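Local coordinates for RagB/SusD domain protein (Flavobacterium johnsoniae, PDB 5J5U) that probably binds chitin or chitin-derived sugars as the SusD-like partner in an outer-membrane chitin utilization system, at residues 218-223 with 335-340; 271-276 with 367-372; 341-346 with 405-410; 359-364 with 392-397; 363-368 with 386-391. All coordinates share one frame; numbering follows the deposited sequence.

Contact 1 (218-223 with 335-340); sequences ESNDDN and VSYSES
A single water is gripped from both segments: Asn220 OD1 accepts a hydrogen bond from it at 2.9 Å, Asn223 ND2 donates to it at 3.0 Å, and Ser338 N donates to it from the first turn of helix 337-349. That helix starts with a capping box. Ser336, the N-cap residue, accepts from Glu339 N at its OG, 2.8 Å away, while Glu339 OE1 reaches back to Ser336 N in a weak bond. The loop 218-223 adds a hydrogen bond at the same helix end. Asn223 OD1 takes the N-H of Tyr337 at 2.9 Å, with the donor lying above the carbonyl plane, 36° out of it, and the N-H...O angle bent to 140°. Both branches of the Asn223 amide are therefore used, which should fix its rotation. The amide of Asn220 is held at its other end too, since ND2 bonds to Ala367 O on helix 357-371.

Beside this polar patch lies the Tyr337 ring. CG stands anti to the backbone N (chi1 175°), on a CB that points toward the loop, and the ring lies against the loop backbone. Ser219 CA sits over the ring centre, a CH-pi contact of 3.6 Å to the centroid, and Asn220 OD1 approaches the ring edge near its plane. The loop is stiffened from within by an ST turn, Asp221 N to Ser219 OG, and by Glu218 N bonding to Asp222 OD2, whose carboxylate also pairs with Lys180 and Lys183. One residue before Ser219, Glu218 C comes within 3.4 Å of Tyr337 CE1.

Contact 2 (271-276 with 367-372); sequences NGDPRL and AGIKQL
Gly368 is the first residue of helix 357-371 to meet Arg275 here, with its carbonyl carbon 3.7 Å from Arg275 NH1. A side chain at this position would run into the guanidinium. The same nitrogen reaches the helix through a water that accepts from Arg275 NH1 and donates to Gly368 O. One residue on, Ile369 puts CG1 over one face of the guanidinium, 3.7 Å from Arg275 NE and offset toward the rim. Its CD1 carries on to the proline ring, 3.9 Å from Pro274 CD. A turn later, Leu372 CD1 packs on the aliphatic part of the arginine, 3.6 Å from Arg275 CG.

The arginine chain bends at chi3 (-74°), and its head is held in place by Asp273, which probably fixes its rotation. Arg275 NE bonds to Asp273 OD1 and Arg275 NH2 to Asp273 OD2, each at 2.8 Å, a side-on salt bridge close to the guanidinium plane. OD1 also accepts from Arg275 N, so one aspartate both caps the turn and grips the side chain two residues on. An alanine in place of Arg275 would probably leave the Asp273 carboxylate without its charged mate and open a gap beside Ile369 CG1.

Just before this, Gly272, at positive phi, closes helix 262-270 as the C-prime residue of a Schellman motif. The arrangement is thus a helix stop followed at once by an aspartate-capped type I turn, Asp273 to Leu276, leading into the short helix 276-279.

Contact 3 (341-346 with 405-410); sequences QLLLAE and TQLWIT
Leu342 carries this contact, pushing its CD1 methyl into the surface of helix 399-410 among three residues. That carbon, Leu342 CD1, lies 3.6 Å from Thr410 OG1, 3.7 Å from Leu407 N and 3.7 Å from Gln406 CB. Closer to its own backbone, Leu342 CB meets Leu407 CD2 at 3.7 Å. The other branch of Leu407 turns toward Leu343, with CD1 4.2 Å from Leu343 CD2, so Leu407 fits between two consecutive leucines. The two helical segments run nearly antiparallel, at 163°, their axes 10.3 Å apart, and the side-chain packing between them is mainly leucine on leucine.

The polar groups beside the leucines are tied down from further out. Thr410 OG1 is hydrogen-bonded to Ser338 OG, one turn before Leu342 on the same helix, which probably helps to hold the hydroxyl beside the leucine methyl. Gln406 offers only its CB to Leu342. Its chain bends at chi2 (-57°), and the amide leads away from helix 337-349 to where OE1 accepts from Arg275 NH2 and NE2 has a weak bond to Tyr388 OH.

On one flank helix 357-371 joins in, Tyr361 and Val365 touching Gln406, while Leu343 rests on Leu190, Arg191 and Met194 of helix 178-195. Further round helix 399-410, Ile409 packs on Tyr267 and Leu268 of helix 262-270, so the pair is enclosed within the helical core.

Contact 4 (359-364 with 392-397); sequences DFYKKG and KPLAAG
Tyr361 reaches from helix 357-371 to Leu394 in the loop after helix 382-391. CB points toward the loop, CG stands anti to the backbone N (chi1 -179°), and the ring beyond it reaches the loop. Tyr361 CG lies 3.7 Å from Leu394 CD1, and Tyr361 CD1 is nearer, 3.6 Å from that methyl. Leu394 CD1 therefore sits over one face of the ring, offset toward the rim, in a CH-pi contact. The other side of the ring outline follows the loop backbone: Tyr361 CD2 and CE2 are each 3.8 Å from Leu394 N, and CE2 also has Lys392 O at the ring edge, 4.1 Å away. At the tip, Tyr361 OH packs on Gln406 CG. An alanine at Tyr361 would probably leave the Leu394 methyl without its aromatic surface and open a gap beside the loop.

Lys362 adds a looser touch, CE to Pro393 CB at 4.5 Å. The loop itself is also tied to helix 399-410, where Gln402 bonds to Pro393 O and Ala395 N. Tyr361 is thus buried among the loop, helix 399-410 and Leu342 of helix 337-349.

Contact 5 (363-368 with 386-391); sequences KGVEAG and DAYVNA
Val365 and Tyr388 meet at about a right angle, with the valine methyl CG1 placed at the edge of the ring near its plane and not over a face. The nearest ring atom is Tyr388 CE2, 3.5 Å from Val365 CG1, with CD2 next at 4.0 Å. Tyr388 CG is anti to its backbone N (chi1 171°), on a CB that points toward helix 357-371, and the ring beyond it presents this edge to the methyl.

Val389 comes in beside the tyrosine. Its CG2 is 4.0 Å from Val365 CG1 and 4.1 Å from Val365 CB, so Val365 lies against two residues of helix 382-391 at once. The other methyl of Val389, CG1, turns to Lys362 one turn earlier on helix 357-371. Beyond its ring, Tyr388 reaches a polar neighbour through OH, which makes a weak hydrogen bond with Asp273 OD2.

On the more open flank two acids face each other, Glu366 OE1 and Asp386 OD1 being 4.5 Å apart. The repulsion is probably eased by their other partners: Glu366 OE2 forms a salt bridge with Lys370, and Gln382 NE2 bonds to Asp386 OD1 and, weakly, to Glu366 OE2.

The axes of the two segments approach to 10.1 Å and run roughly antiparallel, at 147°. Helices 357-371 and 382-391 follow one another in the chain, so this is the packing of an alpha-alpha hairpin, consistent with the helical, TPR-related architecture of SusD-like proteins.

Overall arrangement
Following the chain from the N terminus, contact 1 closes the first long loop, bringing the turn before strand 224-226 to the start of helix 337-349. Contact 2 opens inside that loop at 271-276 and closes beyond it on helix 357-371, so the two cross. Contact 3 opens on helix 337-349 before contact 2 has closed, crossing it in turn, and ends on helix 399-410. Contacts 4 and 5 both start from helix 357-371 and nest inside contact 3, the shorter contact 5 within contact 4. Helix 357-371 serves contacts 2, 4 and 5, and contact 1 touches it too, through Ser338 OG and Gly364 O.

Contact 1 (218-223 with 335-340)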
# COMPACT_ATOMS: atom_id res chain seq x y z
N GLU A 218 14.47 6.30 10.15
CA GLU A 218 14.89 6.33 11.56
C GLU A 218 13.81 6.91 12.48
O GLU A 218 13.87 6.73 13.68
CB GLU A 218 16.20 7.09 11.76
CG GLU A 218 17.42 6.34 11.21
CD GLU A 218 18.68 7.19 11.16
OE1 GLU A 218 19.16 7.59 12.25
OE2 GLU A 218 19.18 7.48 10.04
N SER A 219 12.83 7.60 11.90
CA SER A 219 11.63 8.01 12.64
C SER A 219 10.54 8.42 11.66
O SER A 219 10.77 8.45 10.46
CB SER A 219 11.91 9.17 13.59
OG SER A 219 12.16 10.34 12.83
N ASN A 220 9.38 8.78 12.20
CA ASN A 220 8.26 9.27 11.39
C ASN A 220 8.59 10.51 10.56
O ASN A 220 7.89 10.81 9.59
CB ASN A 220 7.07 9.54 12.30
CG ASN A 220 6.25 8.29 12.59
OD1 ASN A 220 6.65 7.17 12.25
ND2 ASN A 220 5.09 8.48 13.22
N ASP A 221 9.64 11.24 10.95
CA ASP A 221 10.09 12.42 10.21
C ASP A 221 10.57 12.08 8.81
O ASP A 221 10.58 12.93 7.92
CB ASP A 221 11.22 13.13 10.95
CG ASP A 221 10.75 13.78 12.22
OD1 ASP A 221 9.52 13.91 12.39
OD2 ASP A 221 11.62 14.14 13.05
N ASP A 222 10.99 10.83 8.64
CA ASP A 222 11.54 10.37 7.38
C ASP A 222 10.50 9.80 6.42
O ASP A 222 10.81 9.52 5.27
CB ASP A 222 12.60 9.30 7.67
CG ASP A 222 13.81 9.87 8.39
OD1 ASP A 222 14.08 11.08 8.21
OD2 ASP A 222 14.48 9.11 9.13
N ASN A 223 9.26 9.63 6.91
CA ASN A 223 8.15 9.11 6.09
C ASN A 223 8.03 9.76 4.73
O ASN A 223 8.25 10.96 4.58
CB ASN A 223 6.83 9.28 6.83
CG ASN A 223 6.67 8.31 7.94
OD1 ASN A 223 7.60 7.58 8.25
ND2 ASN A 223 5.49 8.28 8.56
N VAL A 335 5.45 5.42 2.02
CA VAL A 335 6.31 4.49 2.74
C VAL A 335 6.55 5.03 4.14
O VAL A 335 6.72 6.23 4.32
CB VAL A 335 7.66 4.26 2.03
CG1 VAL A 335 8.33 3.03 2.58
CG2 VAL A 335 7.50 4.19 0.48
N SER A 336 6.58 4.15 5.14
CA SER A 336 6.53 4.63 6.50
C SER A 336 7.60 4.04 7.40
O SER A 336 8.19 2.99 7.10
CB SER A 336 5.15 4.33 7.10
OG SER A 336 5.00 2.95 7.36
N TYR A 337 7.85 4.73 8.52
CA TYR A 337 8.79 4.26 9.53
C TYR A 337 8.18 3.06 10.27
O TYR A 337 8.86 2.07 10.58
CB TYR A 337 9.13 5.38 10.51
CG TYR A 337 9.99 4.93 11.68
CD1 TYR A 337 11.28 4.45 11.46
CD2 TYR A 337 9.53 4.98 12.98
CE1 TYR A 337 12.07 4.04 12.49
CE2 TYR A 337 10.33 4.56 14.04
CZ TYR A 337 11.60 4.09 13.78
OH TYR A 337 12.41 3.67 14.81
N SER A 338 6.88 3.16 10.52
CA SER A 338 6.14 2.07 11.12
C SER A 338 6.34 0.79 10.30
O SER A 338 6.68 -0.26 10.84
CB SER A 338 4.65 2.42 11.23
OG SER A 338 3.89 1.29 11.64
N GLU A 339 6.13 0.91 8.99
CA GLU A 339 6.35 -0.23 8.09
C GLU A 339 7.76 -0.82 8.21
O GLU A 339 7.91 -2.02 8.36
CB GLU A 339 6.08 0.18 6.63
CG GLU A 339 6.78 -0.69 5.61
CD GLU A 339 6.49 -0.27 4.19
OE1 GLU A 339 6.09 0.90 3.99
OE2 GLU A 339 6.68 -1.11 3.27
N SER A 340 8.79 0.03 8.14
CA SER A 340 10.17 -0.46 8.18
C SER A 340 10.44 -1.20 9.47
O SER A 340 11.11 -2.24 9.47
CB SER A 340 11.18 0.70 8.01
OG SER A 340 11.16 1.59 9.12
O HOH W 1 5.25 5.73 10.14

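Contact 2 (271-276 with 367-372)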
# COMPACT_ATOMS: atom_id res chain seq x y z
N ASN A 271 -8.93 -4.76 21.32
CA ASN A 271 -7.56 -4.82 21.84
C ASN A 271 -7.11 -3.49 22.43
O ASN A 271 -5.94 -3.33 22.80
CB ASN A 271 -6.56 -5.26 20.76
CG ASN A 271 -6.78 -6.69 20.28
OD1 ASN A 271 -6.56 -7.65 21.02
ND2 ASN A 271 -7.20 -6.84 19.03
N GLY A 272 -8.02 -2.52 22.49
CA GLY A 272 -7.71 -1.21 23.02
C GLY A 272 -6.62 -0.44 22.29
O GLY A 272 -5.79 0.20 22.93
N ASP A 273 -6.61 -0.52 20.97
CA ASP A 273 -5.69 0.26 20.14
C ASP A 273 -6.11 1.74 20.20
O ASP A 273 -7.29 2.05 20.04
CB ASP A 273 -5.70 -0.27 18.70
CG ASP A 273 -4.48 0.17 17.90
OD1 ASP A 273 -4.33 1.37 17.68
OD2 ASP A 273 -3.68 -0.70 17.48
N PRO A 274 -5.16 2.65 20.47
CA PRO A 274 -5.50 4.08 20.54
C PRO A 274 -5.91 4.68 19.19
O PRO A 274 -6.35 5.83 19.12
CB PRO A 274 -4.19 4.73 21.02
CG PRO A 274 -3.40 3.63 21.60
CD PRO A 274 -3.76 2.39 20.85
N ARG A 275 -5.75 3.92 18.11
CA ARG A 275 -6.04 4.48 16.80
C ARG A 275 -7.52 4.45 16.50
O ARG A 275 -7.94 5.04 15.51
CB ARG A 275 -5.27 3.73 15.71
CG ARG A 275 -3.80 4.09 15.64
CD ARG A 275 -3.06 3.19 14.69
NE ARG A 275 -2.88 1.87 15.28
CZ ARG A 275 -1.95 1.01 14.89
NH1 ARG A 275 -1.13 1.33 13.89
NH2 ARG A 275 -1.85 -0.17 15.47
N LEU A 276 -8.29 3.79 17.35
CA LEU A 276 -9.73 3.59 17.14
C LEU A 276 -10.51 4.88 16.81
O LEU A 276 -11.18 4.96 15.76
CB LEU A 276 -10.35 2.93 18.38
CG LEU A 276 -11.85 2.68 18.33
CD1 LEU A 276 -12.18 1.75 17.17
CD2 LEU A 276 -12.36 2.07 19.64
N ALA A 367 5.06 3.86 16.12
CA ALA A 367 5.22 4.69 14.94
C ALA A 367 3.93 4.76 14.09
O ALA A 367 3.61 5.80 13.50
CB ALA A 367 6.36 4.18 14.11
N GLY A 368 3.17 3.67 14.08
CA GLY A 368 1.93 3.61 13.33
C GLY A 368 0.83 4.41 14.00
O GLY A 368 0.01 5.06 13.33
N ILE A 369 0.80 4.36 15.33
CA ILE A 369 -0.16 5.14 16.11
C ILE A 369 0.11 6.63 15.93
O ILE A 369 -0.83 7.41 15.77
CB ILE A 369 -0.12 4.77 17.61
CG1 ILE A 369 -0.55 3.32 17.80
CG2 ILE A 369 -1.05 5.68 18.41
CD1 ILE A 369 -0.28 2.80 19.20
N LYS A 370 1.38 7.01 15.89
CA LYS A 370 1.71 8.43 15.77
C LYS A 370 1.66 8.96 14.35
O LYS A 370 1.56 10.17 14.16
CB LYS A 370 3.09 8.74 16.37
CG LYS A 370 3.09 8.77 17.91
CD LYS A 370 4.47 9.00 18.53
CE LYS A 370 4.35 9.08 20.06
NZ LYS A 370 5.63 9.39 20.75
N GLN A 371 1.76 8.08 13.35
CA GLN A 371 1.82 8.55 11.96
C GLN A 371 0.49 9.18 11.54
O GLN A 371 0.43 9.96 10.60
CB GLN A 371 2.19 7.41 11.01
CG GLN A 371 1.00 6.61 10.50
CD GLN A 371 1.40 5.34 9.77
OE1 GLN A 371 2.48 4.79 10.01
NE2 GLN A 371 0.53 4.86 8.89
N LEU A 372 -0.57 8.85 12.27
CA LEU A 372 -1.90 9.37 11.96
C LEU A 372 -2.04 10.86 12.29
O LEU A 372 -2.96 11.53 11.83
CB LEU A 372 -2.97 8.58 12.72
CG LEU A 372 -3.11 7.08 12.49
CD1 LEU A 372 -4.38 6.60 13.16
CD2 LEU A 372 -3.16 6.75 11.01
O HOH W 2 -1.37 2.93 11.63

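Contact 3 (341-346 with 405-410)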
# COMPACT_ATOMS: atom_id res chain seq x y z
N GLN A 341 9.90 -0.70 10.58
CA GLN A 341 10.13 -1.35 11.86
C GLN A 341 9.37 -2.67 11.96
O GLN A 341 9.87 -3.64 12.55
CB GLN A 341 9.72 -0.43 13.02
CG GLN A 341 10.57 0.84 13.13
CD GLN A 341 12.05 0.53 13.05
OE1 GLN A 341 12.65 0.07 14.02
NE2 GLN A 341 12.66 0.78 11.89
N LEU A 342 8.18 -2.74 11.38
CA LEU A 342 7.40 -3.98 11.43
C LEU A 342 8.03 -5.06 10.52
O LEU A 342 8.10 -6.24 10.87
CB LEU A 342 5.94 -3.70 11.06
CG LEU A 342 5.13 -2.93 12.11
CD1 LEU A 342 3.72 -2.58 11.62
CD2 LEU A 342 5.03 -3.72 13.39
N LEU A 343 8.55 -4.63 9.37
CA LEU A 343 9.28 -5.54 8.48
C LEU A 343 10.55 -6.04 9.16
O LEU A 343 10.86 -7.22 9.10
CB LEU A 343 9.64 -4.83 7.17
CG LEU A 343 8.46 -4.45 6.26
CD1 LEU A 343 8.91 -3.56 5.13
CD2 LEU A 343 7.76 -5.71 5.74
N LEU A 344 11.27 -5.14 9.85
CA LEU A 344 12.45 -5.57 10.60
C LEU A 344 12.07 -6.54 11.73
O LEU A 344 12.83 -7.45 12.03
CB LEU A 344 13.21 -4.36 11.15
CG LEU A 344 14.00 -3.68 10.01
CD1 LEU A 344 14.71 -2.41 10.46
CD2 LEU A 344 14.96 -4.66 9.30
N ALA A 345 10.89 -6.36 12.34
CA ALA A 345 10.41 -7.35 13.31
C ALA A 345 10.31 -8.73 12.66
O ALA A 345 10.80 -9.73 13.22
CB ALA A 345 9.05 -6.94 13.90
N GLU A 346 9.69 -8.78 11.48
CA GLU A 346 9.55 -10.08 10.81
C GLU A 346 10.90 -10.68 10.39
O GLU A 346 11.13 -11.88 10.58
CB GLU A 346 8.64 -9.98 9.58
CG GLU A 346 8.52 -11.33 8.86
CD GLU A 346 7.60 -11.31 7.63
OE1 GLU A 346 7.13 -10.22 7.24
OE2 GLU A 346 7.37 -12.39 7.06
N THR A 405 -0.95 -8.36 11.00
CA THR A 405 -2.10 -7.56 11.42
C THR A 405 -1.71 -6.09 11.63
O THR A 405 -2.41 -5.15 11.17
CB THR A 405 -2.72 -8.13 12.71
OG1 THR A 405 -2.93 -9.54 12.55
CG2 THR A 405 -4.05 -7.45 13.03
N GLN A 406 -0.57 -5.89 12.29
CA GLN A 406 -0.09 -4.53 12.49
C GLN A 406 0.23 -3.83 11.15
O GLN A 406 -0.11 -2.67 10.96
CB GLN A 406 1.13 -4.51 13.42
CG GLN A 406 0.80 -4.79 14.87
CD GLN A 406 -0.22 -3.81 15.43
OE1 GLN A 406 -0.29 -2.65 15.02
NE2 GLN A 406 -1.02 -4.28 16.37
N LEU A 407 0.91 -4.53 10.25
CA LEU A 407 1.20 -3.95 8.93
C LEU A 407 -0.09 -3.61 8.17
O LEU A 407 -0.21 -2.58 7.52
CB LEU A 407 2.05 -4.91 8.09
CG LEU A 407 3.56 -4.92 8.37
CD1 LEU A 407 4.18 -6.22 7.88
CD2 LEU A 407 4.24 -3.73 7.73
N TRP A 408 -1.06 -4.50 8.29
CA TRP A 408 -2.37 -4.33 7.68
C TRP A 408 -3.03 -3.05 8.22
O TRP A 408 -3.74 -2.35 7.49
CB TRP A 408 -3.22 -5.58 7.96
CG TRP A 408 -4.64 -5.49 7.53
CD1 TRP A 408 -5.11 -5.46 6.25
CD2 TRP A 408 -5.79 -5.43 8.38
NE1 TRP A 408 -6.48 -5.37 6.25
CE2 TRP A 408 -6.92 -5.36 7.55
CE3 TRP A 408 -5.97 -5.45 9.77
CZ2 TRP A 408 -8.22 -5.30 8.06
CZ3 TRP A 408 -7.26 -5.39 10.27
CH2 TRP A 408 -8.37 -5.32 9.42
N ILE A 409 -2.75 -2.73 9.48
CA ILE A 409 -3.26 -1.48 10.05
C ILE A 409 -2.43 -0.30 9.55
O ILE A 409 -2.96 0.73 9.17
CB ILE A 409 -3.28 -1.53 11.59
CG1 ILE A 409 -4.30 -2.58 12.05
CG2 ILE A 409 -3.67 -0.17 12.16
CD1 ILE A 409 -4.41 -2.76 13.54
N THR A 410 -1.12 -0.49 9.51
CA THR A 410 -0.19 0.53 9.07
C THR A 410 -0.42 0.91 7.60
O THR A 410 -0.28 2.09 7.23
CB THR A 410 1.26 0.05 9.30
OG1 THR A 410 1.54 0.14 10.71
CG2 THR A 410 2.27 0.89 8.55

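Contact 4 (359-364 with 392-397)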
# COMPACT_ATOMS: atom_id res chain seq x y z
N ASP A 359 11.24 -5.72 20.11
CA ASP A 359 11.55 -4.30 20.23
C ASP A 359 11.25 -3.55 18.92
O ASP A 359 10.66 -2.46 18.92
CB ASP A 359 13.03 -4.14 20.59
CG ASP A 359 13.33 -4.48 22.04
OD1 ASP A 359 12.69 -3.91 22.95
OD2 ASP A 359 14.18 -5.37 22.28
N PHE A 360 11.61 -4.18 17.80
CA PHE A 360 11.24 -3.68 16.48
C PHE A 360 9.71 -3.55 16.35
O PHE A 360 9.20 -2.55 15.87
CB PHE A 360 11.75 -4.63 15.39
CG PHE A 360 13.20 -4.43 15.02
CD1 PHE A 360 13.68 -3.16 14.70
CD2 PHE A 360 14.06 -5.51 14.95
CE1 PHE A 360 15.00 -2.98 14.33
CE2 PHE A 360 15.38 -5.34 14.58
CZ PHE A 360 15.86 -4.07 14.28
N TYR A 361 9.01 -4.58 16.81
CA TYR A 361 7.55 -4.61 16.80
C TYR A 361 6.97 -3.43 17.58
O TYR A 361 6.07 -2.72 17.07
CB TYR A 361 7.07 -5.93 17.38
CG TYR A 361 5.57 -6.10 17.41
CD1 TYR A 361 4.86 -6.40 16.26
CD2 TYR A 361 4.87 -6.01 18.61
CE1 TYR A 361 3.49 -6.58 16.29
CE2 TYR A 361 3.51 -6.19 18.66
CZ TYR A 361 2.82 -6.47 17.51
OH TYR A 361 1.45 -6.65 17.57
N LYS A 362 7.47 -3.23 18.79
CA LYS A 362 6.97 -2.16 19.65
C LYS A 362 7.17 -0.81 18.99
O LYS A 362 6.25 0.02 18.94
CB LYS A 362 7.69 -2.19 21.00
CG LYS A 362 7.30 -3.36 21.89
CD LYS A 362 8.19 -3.47 23.12
CE LYS A 362 7.68 -4.52 24.08
NZ LYS A 362 8.46 -4.48 25.35
N LYS A 363 8.37 -0.61 18.44
CA LYS A 363 8.68 0.65 17.77
C LYS A 363 7.77 0.86 16.55
O LYS A 363 7.33 1.98 16.27
CB LYS A 363 10.15 0.68 17.33
CG LYS A 363 11.15 0.76 18.48
CD LYS A 363 12.60 0.58 18.00
CE LYS A 363 13.55 0.35 19.17
NZ LYS A 363 14.96 0.09 18.75
N GLY A 364 7.45 -0.24 15.87
CA GLY A 364 6.54 -0.18 14.74
C GLY A 364 5.13 0.24 15.12
O GLY A 364 4.54 1.12 14.48
N LYS A 392 0.13 -5.70 25.14
CA LYS A 392 0.03 -6.67 24.06
C LYS A 392 1.31 -6.69 23.24
O LYS A 392 1.37 -6.13 22.15
CB LYS A 392 -1.19 -6.35 23.17
CG LYS A 392 -2.00 -7.60 22.80
CD LYS A 392 -3.38 -7.61 23.47
CE LYS A 392 -4.24 -8.81 23.02
NZ LYS A 392 -5.64 -8.75 23.55
N PRO A 393 2.35 -7.35 23.78
CA PRO A 393 3.66 -7.44 23.12
C PRO A 393 3.67 -8.54 22.08
O PRO A 393 2.69 -9.29 21.99
CB PRO A 393 4.60 -7.79 24.27
CG PRO A 393 3.73 -8.68 25.13
CD PRO A 393 2.33 -8.13 25.04
N LEU A 394 4.75 -8.64 21.32
CA LEU A 394 4.95 -9.78 20.44
C LEU A 394 4.95 -11.06 21.30
O LEU A 394 5.74 -11.19 22.24
CB LEU A 394 6.26 -9.63 19.66
CG LEU A 394 6.36 -10.37 18.33
CD1 LEU A 394 5.32 -9.84 17.35
CD2 LEU A 394 7.77 -10.30 17.75
N ALA A 395 4.03 -11.98 21.00
CA ALA A 395 3.85 -13.21 21.77
C ALA A 395 4.55 -14.41 21.13
O ALA A 395 5.02 -14.33 19.99
CB ALA A 395 2.37 -13.50 21.95
N ALA A 396 4.56 -15.54 21.83
CA ALA A 396 5.47 -16.65 21.53
C ALA A 396 5.31 -17.33 20.16
O ALA A 396 6.29 -17.52 19.45
CB ALA A 396 5.37 -17.69 22.62
N GLY A 397 4.10 -17.75 19.81
CA GLY A 397 3.90 -18.46 18.55
C GLY A 397 3.04 -17.72 17.54
O GLY A 397 2.56 -18.30 16.58

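Contact 5 (363-368 with 386-391)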
# COMPACT_ATOMS: atom_id res chain seq x y z
N LYS A 363 8.37 -0.61 18.44
CA LYS A 363 8.68 0.65 17.77
C LYS A 363 7.77 0.86 16.55
O LYS A 363 7.33 1.98 16.27
CB LYS A 363 10.15 0.68 17.33
CG LYS A 363 11.15 0.76 18.48
CD LYS A 363 12.60 0.58 18.00
CE LYS A 363 13.55 0.35 19.17
NZ LYS A 363 14.96 0.09 18.75
N GLY A 364 7.45 -0.24 15.87
CA GLY A 364 6.54 -0.18 14.74
C GLY A 364 5.13 0.24 15.12
O GLY A 364 4.54 1.12 14.48
N VAL A 365 4.57 -0.38 16.16
CA VAL A 365 3.22 -0.05 16.60
C VAL A 365 3.12 1.40 17.06
O VAL A 365 2.15 2.12 16.73
CB VAL A 365 2.74 -0.98 17.72
CG1 VAL A 365 1.37 -0.54 18.19
CG2 VAL A 365 2.70 -2.43 17.25
N GLU A 366 4.11 1.85 17.81
CA GLU A 366 4.09 3.24 18.26
C GLU A 366 4.19 4.19 17.07
O GLU A 366 3.46 5.20 16.98
CB GLU A 366 5.24 3.52 19.24
CG GLU A 366 5.51 5.00 19.46
CD GLU A 366 6.29 5.30 20.73
OE1 GLU A 366 6.83 4.36 21.36
OE2 GLU A 366 6.36 6.50 21.10
N ALA A 367 5.06 3.86 16.12
CA ALA A 367 5.22 4.69 14.94
C ALA A 367 3.93 4.76 14.09
O ALA A 367 3.61 5.80 13.50
CB ALA A 367 6.36 4.18 14.11
N GLY A 368 3.17 3.67 14.08
CA GLY A 368 1.93 3.61 13.33
C GLY A 368 0.83 4.41 14.00
O GLY A 368 0.01 5.06 13.33
N ASP A 386 2.10 3.67 25.38
CA ASP A 386 2.97 2.82 26.18
C ASP A 386 2.17 1.70 26.83
O ASP A 386 2.61 0.54 26.87
CB ASP A 386 3.71 3.66 27.22
CG ASP A 386 4.56 4.76 26.59
OD1 ASP A 386 4.97 4.60 25.42
OD2 ASP A 386 4.82 5.79 27.25
N ALA A 387 0.98 2.03 27.31
CA ALA A 387 0.12 1.05 27.96
C ALA A 387 -0.30 -0.04 26.98
O ALA A 387 -0.24 -1.24 27.29
CB ALA A 387 -1.11 1.73 28.56
N TYR A 388 -0.72 0.37 25.78
CA TYR A 388 -1.16 -0.57 24.75
C TYR A 388 -0.04 -1.49 24.29
O TYR A 388 -0.21 -2.71 24.24
CB TYR A 388 -1.73 0.20 23.56
CG TYR A 388 -2.04 -0.61 22.31
CD1 TYR A 388 -3.06 -1.55 22.30
CD2 TYR A 388 -1.34 -0.38 21.13
CE1 TYR A 388 -3.36 -2.26 21.15
CE2 TYR A 388 -1.63 -1.09 19.98
CZ TYR A 388 -2.64 -2.02 19.99
OH TYR A 388 -2.92 -2.71 18.83
N VAL A 389 1.09 -0.89 23.94
CA VAL A 389 2.27 -1.63 23.48
C VAL A 389 2.73 -2.65 24.52
O VAL A 389 3.09 -3.79 24.19
CB VAL A 389 3.42 -0.67 23.15
CG1 VAL A 389 4.77 -1.29 23.49
CG2 VAL A 389 3.37 -0.26 21.68
N ASN A 390 2.72 -2.24 25.79
CA ASN A 390 3.21 -3.13 26.85
C ASN A 390 2.18 -4.18 27.28
O ASN A 390 2.55 -5.23 27.80
CB ASN A 390 3.67 -2.29 28.05
CG ASN A 390 4.92 -1.48 27.74
OD1 ASN A 390 5.76 -1.88 26.93
ND2 ASN A 390 5.04 -0.31 28.37
N ALA A 391 0.90 -3.90 27.05
CA ALA A 391 -0.16 -4.86 27.41
C ALA A 391 -0.33 -5.96 26.36
O ALA A 391 -0.85 -7.04 26.67
CB ALA A 391 -1.47 -4.14 27.61